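Local atomic coordinates of penicillin-binding protein PbpB (Mycobacterium tuberculosis, PDB entry 6KGW), a protein that makes cross-linked peptidoglycan for the cell wall from lipid intermediates and binds penicillins at its transpeptidase domain. Residues R406-I411 with P426-I431; D492-T497 with L515-R520. All coordinates share one frame; numbering follows the deposited sequence.

Overall arrangement
Both interactions lie in the transpeptidase domain. They sit on opposite sides of the chain's centre. Their centres are about 31 Å apart, the nearest atoms about 15 Å, and they do not touch. Both segments of interaction 1 precede those of interaction 2 in the chain. Interaction 1 joins two loops that flank strands 412-416 and 422-424, at one edge of a mixed sheet. Interaction 2 pairs strands 493-502 and 509-516, neighbours in the antiparallel sheet beside the penicillin site. The first is a surface contact away from the active site. The second lies next to strand 473-483, which bonds the ligand, and touches the ligand through Y494.

Interaction 1 of 2, residues R406-I411 with P426-I431; sequences RVPPRI and PRPDDI
R427 reaches V407 with the end of its side chain. The chain bends at chi2 and chi3, both -65°, and this folds the guanidinium back to the other segment. R427 NH2 lies 3.5 Å from V407 CG1. The same NH2 is hydrogen-bonded to the backbone O of T230. At the edge of the guanidinium, in its plane, sits a water. It donates to P408 O at 2.7 Å and weakly accepts from R427 NH1.

P428 packs against P408, V407 and R410. P428 CG lies 3.4 Å from P408 O, and the two proline rings run antiparallel past one another. V407 CG1 meets the same CG. P428 CB sits over one face of the R410 guanidinium, nearer its margin than its centre and 3.6 Å from R410 NH2. R410 NH1 also makes a weak hydrogen bond to P409 O.

The two segments run roughly antiparallel as they lead into and out of the hairpin of strands 412-416 and 422-424. The proline-rich middle has no beta ladder; a single bridge closes the far end.

At D429 the contact is through the backbone, whose O faces P408 CD. D430 lies alongside V407, with D430 OD1 3.5 Å from V407 CG2.

I431 forms the bridge with R406, an antiparallel hydrogen-bonded pair. R406 N donates to I431 O at 2.7 Å, and I431 N donates to R406 O at 2.9 Å. Their side chains extend together in one direction. I431 CD1 covers one face of the R406 guanidinium, 3.3 Å from R406 NH2, and also touches P408 CG. R406 NE is held by K347 O.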
loop_
_atom_site.group_PDB
_atom_site.type_symbol
_atom_site.label_atom_id
_atom_site.label_comp_id
_atom_site.label_asym_id
_atom_site.label_seq_id
_atom_site.Cartn_x
_atom_site.Cartn_y
_atom_site.Cartn_z
ATOM N N ARG A 406 -14.192 -4.234 -1.825
ATOM C CA ARG A 406 -13.187 -3.189 -1.766
ATOM C C ARG A 406 -13.828 -1.891 -1.296
ATOM O O ARG A 406 -14.823 -1.430 -1.869
ATOM C CB ARG A 406 -12.526 -3.004 -3.125
ATOM C CG ARG A 406 -11.386 -2.042 -3.107
ATOM C CD ARG A 406 -10.601 -2.118 -4.391
ATOM N NE ARG A 406 -11.361 -1.725 -5.573
ATOM C CZ ARG A 406 -11.613 -0.459 -5.907
ATOM N NH1 ARG A 406 -11.206 0.535 -5.122
ATOM N NH2 ARG A 406 -12.289 -0.185 -7.014
ATOM N N VAL A 407 -13.266 -1.321 -0.241
ATOM C CA VAL A 407 -13.663 -0.023 0.287
ATOM C C VAL A 407 -12.525 0.947 -0.018
ATOM O O VAL A 407 -11.436 0.830 0.571
ATOM C CB VAL A 407 -13.957 -0.089 1.792
ATOM C CG1 VAL A 407 -14.407 1.267 2.309
ATOM C CG2 VAL A 407 -15.004 -1.171 2.100
ATOM N N PRO A 408 -12.720 1.908 -0.916
ATOM C CA PRO A 408 -11.645 2.826 -1.276
ATOM C C PRO A 408 -11.060 3.498 -0.049
ATOM O O PRO A 408 -11.793 3.975 0.837
ATOM C CB PRO A 408 -12.347 3.841 -2.192
ATOM C CG PRO A 408 -13.430 3.043 -2.806
ATOM C CD PRO A 408 -13.948 2.197 -1.668
ATOM N N PRO A 409 -9.736 3.552 0.038
ATOM C CA PRO A 409 -9.099 4.103 1.237
ATOM C C PRO A 409 -9.381 5.588 1.397
ATOM O O PRO A 409 -9.607 6.317 0.426
ATOM C CB PRO A 409 -7.610 3.831 1.001
ATOM C CG PRO A 409 -7.503 3.664 -0.501
ATOM C CD PRO A 409 -8.757 3.040 -0.932
ATOM N N ARG A 410 -9.359 6.025 2.650
ATOM C CA ARG A 410 -9.666 7.383 3.062
ATOM C C ARG A 410 -8.731 7.747 4.205
ATOM O O ARG A 410 -8.463 6.909 5.082
ATOM C CB ARG A 410 -11.141 7.475 3.521
ATOM C CG ARG A 410 -12.093 8.271 2.634
ATOM C CD ARG A 410 -11.873 7.993 1.202
ATOM N NE ARG A 410 -12.951 8.440 0.339
ATOM C CZ ARG A 410 -13.085 8.039 -0.923
ATOM N NH1 ARG A 410 -12.205 7.198 -1.454
ATOM N NH2 ARG A 410 -14.105 8.460 -1.648
ATOM N N ILE A 411 -8.227 8.983 4.202
ATOM C CA ILE A 411 -7.396 9.467 5.302
ATOM C C ILE A 411 -8.103 10.519 6.141
ATOM O O ILE A 411 -7.680 10.762 7.287
ATOM C CB ILE A 411 -6.038 10.018 4.811
ATOM C CG1 ILE A 411 -5.038 10.074 5.982
ATOM C CG2 ILE A 411 -6.197 11.429 4.204
ATOM C CD1 ILE A 411 -3.601 9.918 5.579
ATOM N N PRO A 426 -17.990 11.231 4.988
ATOM C CA PRO A 426 -18.858 10.231 4.343
ATOM C C PRO A 426 -18.062 9.033 3.833
ATOM O O PRO A 426 -17.038 9.184 3.165
ATOM C CB PRO A 426 -19.515 11.010 3.194
ATOM C CG PRO A 426 -18.658 12.211 2.974
ATOM C CD PRO A 426 -18.037 12.537 4.304
ATOM N N ARG A 427 -18.549 7.839 4.156
ATOM C CA ARG A 427 -17.894 6.617 3.732
ATOM C C ARG A 427 -18.075 6.397 2.234
ATOM O O ARG A 427 -19.160 6.619 1.694
ATOM C CB ARG A 427 -18.449 5.421 4.487
ATOM C CG ARG A 427 -18.341 5.581 5.977
ATOM C CD ARG A 427 -16.890 5.614 6.422
ATOM N NE ARG A 427 -16.223 4.342 6.161
ATOM C CZ ARG A 427 -15.075 4.203 5.498
ATOM N NH1 ARG A 427 -14.419 5.264 5.021
ATOM N NH2 ARG A 427 -14.578 2.990 5.324
ATOM N N PRO A 428 -17.037 5.951 1.540
ATOM C CA PRO A 428 -17.196 5.629 0.126
ATOM C C PRO A 428 -17.966 4.333 -0.041
ATOM O O PRO A 428 -17.953 3.447 0.822
ATOM C CB PRO A 428 -15.755 5.486 -0.359
ATOM C CG PRO A 428 -15.049 4.942 0.867
ATOM C CD PRO A 428 -15.676 5.657 2.030
ATOM N N ASP A 429 -18.618 4.207 -1.189
ATOM C CA ASP A 429 -19.439 3.035 -1.416
ATOM C C ASP A 429 -18.576 1.800 -1.605
ATOM O O ASP A 429 -17.490 1.858 -2.193
ATOM C CB ASP A 429 -20.343 3.246 -2.629
ATOM C CG ASP A 429 -21.554 4.084 -2.292
ATOM O OD1 ASP A 429 -22.032 3.976 -1.135
ATOM O OD2 ASP A 429 -22.006 4.860 -3.163
ATOM N N ASP A 430 -19.073 0.688 -1.068
ATOM C CA ASP A 430 -18.540 -0.635 -1.322
ATOM C C ASP A 430 -18.440 -0.912 -2.817
ATOM O O ASP A 430 -19.290 -0.499 -3.605
ATOM C CB ASP A 430 -19.452 -1.681 -0.681
ATOM C CG ASP A 430 -19.343 -1.716 0.840
ATOM O OD1 ASP A 430 -18.454 -1.044 1.418
ATOM O OD2 ASP A 430 -20.150 -2.447 1.461
ATOM N N ILE A 431 -17.393 -1.637 -3.199
ATOM C CA ILE A 431 -17.261 -2.218 -4.533
ATOM C C ILE A 431 -17.024 -3.716 -4.377
ATOM O O ILE A 431 -16.073 -4.128 -3.700
ATOM C CB ILE A 431 -16.128 -1.562 -5.337
ATOM C CG1 ILE A 431 -16.341 -0.038 -5.362
ATOM C CG2 ILE A 431 -16.042 -2.160 -6.743
ATOM C CD1 ILE A 431 -15.083 0.745 -5.539
HETATM O O HOH W 1 -11.765 3.915 3.506
#

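Interaction 2 of 2, residues D492-T497 with L515-R520. With AIX ((2R,4S)-2-[(1R)-1-{[(2R)-2-amino-2-phenylacetyl]amino}-2-oxoethyl]-5,5-dimethyl-1,3-thiazolidine-4-carboxylic acid), chain E.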
loop_
_atom_site.group_PDB
_atom_site.type_symbol
_atom_site.label_atom_id
_atom_site.label_comp_id
_atom_site.label_asym_id
_atom_site.label_seq_id
_atom_site.Cartn_x
_atom_site.Cartn_y
_atom_site.Cartn_z
ATOM N N ASP A 492 18.890 -5.535 -13.774
ATOM C CA ASP A 492 19.142 -5.745 -12.354
ATOM C C ASP A 492 18.754 -4.530 -11.509
ATOM O O ASP A 492 19.353 -4.289 -10.455
ATOM C CB ASP A 492 20.606 -6.112 -12.137
ATOM C CG ASP A 492 21.538 -5.063 -12.699
ATOM O OD1 ASP A 492 21.050 -4.212 -13.485
ATOM O OD2 ASP A 492 22.739 -5.078 -12.353
ATOM N N VAL A 493 17.755 -3.758 -11.946
ATOM C CA VAL A 493 17.184 -2.669 -11.156
ATOM C C VAL A 493 15.711 -2.979 -10.934
ATOM O O VAL A 493 14.948 -3.115 -11.900
ATOM C CB VAL A 493 17.355 -1.303 -11.835
ATOM C CG1 VAL A 493 16.809 -0.201 -10.932
ATOM C CG2 VAL A 493 18.817 -1.047 -12.183
ATOM N N TYR A 494 15.301 -3.077 -9.668
ATOM C CA TYR A 494 13.974 -3.589 -9.357
ATOM C C TYR A 494 13.220 -2.681 -8.399
ATOM O O TYR A 494 13.809 -1.950 -7.599
ATOM C CB TYR A 494 14.046 -4.999 -8.755
ATOM C CG TYR A 494 14.869 -5.979 -9.573
ATOM C CD1 TYR A 494 14.387 -6.492 -10.772
ATOM C CD2 TYR A 494 16.121 -6.398 -9.141
ATOM C CE1 TYR A 494 15.129 -7.400 -11.515
ATOM C CE2 TYR A 494 16.874 -7.302 -9.878
ATOM C CZ TYR A 494 16.371 -7.798 -11.069
ATOM O OH TYR A 494 17.107 -8.700 -11.820
ATOM N N TRP A 495 11.899 -2.725 -8.507
ATOM C CA TRP A 495 11.023 -2.374 -7.402
ATOM C C TRP A 495 10.740 -3.661 -6.647
ATOM O O TRP A 495 10.224 -4.610 -7.233
ATOM C CB TRP A 495 9.715 -1.756 -7.888
ATOM C CG TRP A 495 9.841 -0.408 -8.501
ATOM C CD1 TRP A 495 10.177 0.762 -7.871
ATOM C CD2 TRP A 495 9.571 -0.067 -9.858
ATOM N NE1 TRP A 495 10.163 1.806 -8.765
ATOM C CE2 TRP A 495 9.782 1.322 -9.991
ATOM C CE3 TRP A 495 9.173 -0.804 -10.981
ATOM C CZ2 TRP A 495 9.612 1.982 -11.195
ATOM C CZ3 TRP A 495 9.010 -0.153 -12.163
ATOM C CH2 TRP A 495 9.232 1.230 -12.271
ATOM N N ILE A 496 11.132 -3.721 -5.373
ATOM C CA ILE A 496 10.730 -4.815 -4.498
ATOM C C ILE A 496 9.453 -4.402 -3.790
ATOM O O ILE A 496 9.248 -3.227 -3.455
ATOM C CB ILE A 496 11.840 -5.171 -3.494
ATOM C CG1 ILE A 496 13.152 -5.451 -4.235
ATOM C CG2 ILE A 496 11.408 -6.357 -2.642
ATOM C CD1 ILE A 496 13.000 -6.322 -5.466
ATOM N N THR A 497 8.586 -5.365 -3.551
ATOM C CA THR A 497 7.236 -5.039 -3.140
ATOM C C THR A 497 6.710 -6.205 -2.318
ATOM O O THR A 497 7.027 -7.360 -2.619
ATOM C CB THR A 497 6.419 -4.725 -4.410
ATOM O OG1 THR A 497 5.253 -3.975 -4.106
ATOM C CG2 THR A 497 6.071 -5.954 -5.172
ATOM N N LEU A 515 10.158 -1.196 -1.861
ATOM C CA LEU A 515 11.563 -0.810 -1.766
ATOM C C LEU A 515 12.063 -0.495 -3.166
ATOM O O LEU A 515 11.967 -1.340 -4.063
ATOM C CB LEU A 515 12.404 -1.937 -1.160
ATOM C CG LEU A 515 12.455 -2.188 0.349
ATOM C CD1 LEU A 515 11.091 -2.221 0.950
ATOM C CD2 LEU A 515 13.165 -3.505 0.624
ATOM N N ASP A 516 12.585 0.716 -3.355
ATOM C CA ASP A 516 13.169 1.104 -4.630
ATOM C C ASP A 516 14.602 0.587 -4.712
ATOM O O ASP A 516 15.537 1.234 -4.235
ATOM C CB ASP A 516 13.119 2.615 -4.813
ATOM C CG ASP A 516 13.684 3.048 -6.161
ATOM O OD1 ASP A 516 14.024 2.165 -6.982
ATOM O OD2 ASP A 516 13.794 4.261 -6.409
ATOM N N ASN A 517 14.775 -0.572 -5.352
ATOM C CA ASN A 517 16.057 -1.164 -5.727
ATOM C C ASN A 517 17.033 -1.325 -4.564
ATOM O O ASN A 517 18.110 -0.710 -4.562
ATOM C CB ASN A 517 16.733 -0.345 -6.822
ATOM C CG ASN A 517 17.767 -1.167 -7.591
ATOM O OD1 ASN A 517 17.502 -2.312 -7.998
ATOM N ND2 ASN A 517 18.950 -0.603 -7.773
ATOM N N PRO A 518 16.715 -2.151 -3.579
ATOM C CA PRO A 518 17.669 -2.397 -2.494
ATOM C C PRO A 518 18.815 -3.306 -2.932
ATOM O O PRO A 518 18.671 -4.173 -3.804
ATOM C CB PRO A 518 16.803 -3.084 -1.434
ATOM C CG PRO A 518 15.820 -3.867 -2.240
ATOM C CD PRO A 518 15.494 -2.965 -3.432
ATOM N N ALA A 519 19.970 -3.101 -2.295
ATOM C CA ALA A 519 21.069 -4.058 -2.397
ATOM C C ALA A 519 20.917 -5.230 -1.430
ATOM O O ALA A 519 21.610 -6.239 -1.585
ATOM C CB ALA A 519 22.405 -3.358 -2.140
ATOM N N ARG A 520 20.039 -5.118 -0.437
ATOM C CA ARG A 520 19.918 -6.122 0.611
ATOM C C ARG A 520 18.458 -6.197 1.032
ATOM O O ARG A 520 17.634 -5.375 0.628
ATOM C CB ARG A 520 20.815 -5.798 1.821
ATOM C CG ARG A 520 22.313 -5.775 1.521
ATOM C CD ARG A 520 23.141 -5.172 2.674
ATOM N NE ARG A 520 22.845 -3.754 2.880
ATOM C CZ ARG A 520 23.427 -2.761 2.215
ATOM N NH1 ARG A 520 24.345 -3.030 1.308
ATOM N NH2 ARG A 520 23.081 -1.502 2.453
HETATM C C8 AIX E . 14.389 -10.762 -10.716
HETATM C C5 AIX E . 12.410 -11.127 -12.044
HETATM C C6 AIX E . 10.494 -13.798 -8.108
HETATM N N1 AIX E . 9.412 -11.488 -11.151
HETATM C C2 AIX E . 9.177 -12.597 -6.244
HETATM N N3 AIX E . 8.197 -12.983 -8.443
HETATM C C4 AIX E . 11.115 -10.609 -12.645
HETATM C C1 AIX E . 10.340 -15.114 -7.347
HETATM C C3 AIX E . 9.938 -11.565 -12.383
HETATM C C7 AIX E . 13.225 -10.286 -11.299
HETATM C C9 AIX E . 14.751 -12.083 -10.870
HETATM C C10 AIX E . 13.954 -12.926 -11.616
HETATM C C11 AIX E . 12.794 -12.450 -12.204
HETATM C C12 AIX E . 9.449 -12.701 -7.736
HETATM C C13 AIX E . 8.433 -13.420 -9.801
HETATM C C14 AIX E . 8.194 -12.177 -10.725
HETATM C C15 AIX E . 7.209 -11.255 -9.921
HETATM C C16 AIX E . 11.910 -13.245 -7.960
HETATM N N2 AIX E . 11.277 -10.294 -14.077
HETATM O O1 AIX E . 8.049 -13.155 -5.937
HETATM O O2 AIX E . 9.924 -12.057 -5.432
HETATM O O3 AIX E . 9.521 -12.317 -13.261
HETATM O O4 AIX E . 7.606 -10.380 -9.199
HETATM S S1 AIX E . 10.145 -14.087 -9.893
#
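I496 and L515 form an antiparallel hydrogen-bonded pair. I496 N donates to L515 O at 2.8 Å. L515 N returns a bond to I496 O at 2.7 Å. W495 and D516 follow as a non-hydrogen-bonded pair. The next bond, N517 N to Y494 O, is weak and bent, with an angle of 118° at the hydrogen.

Beyond it a side chain takes over from the backbone. N517 has left the strand, with phi and psi both positive. Its CG stands anti to the backbone N (chi1 -159°), and N517 OD1 reaches back to accept from Y494 N at 2.9 Å. The donor approaches from above the plane of the N517 amide.

Apolar contacts flank these bonds. V493 CG1 presses on N517 CG at 3.6 Å, with the valine side chain roughly perpendicular to that of the asparagine. I496 CG1 meets P518 CD at 3.5 Å, and I496 CB faces L515 CB. On the face of W495 and D516, the indole CD1 comes near the carboxylate, whose OD1 is held by Q481.

The bound ligand, an opened ampicillin, touches Y494. Its phenyl C7 lies 3.5 Å from Y494 CE1, set obliquely to the ring. S269, probably the serine that forms the acyl ester, lies at the ligand. S324, N326, T476 and T478 hydrogen-bond to the ligand. The pairing is the open end of a beta hairpin in the antiparallel sheet that borders the active site of penicillin-binding transpeptidases.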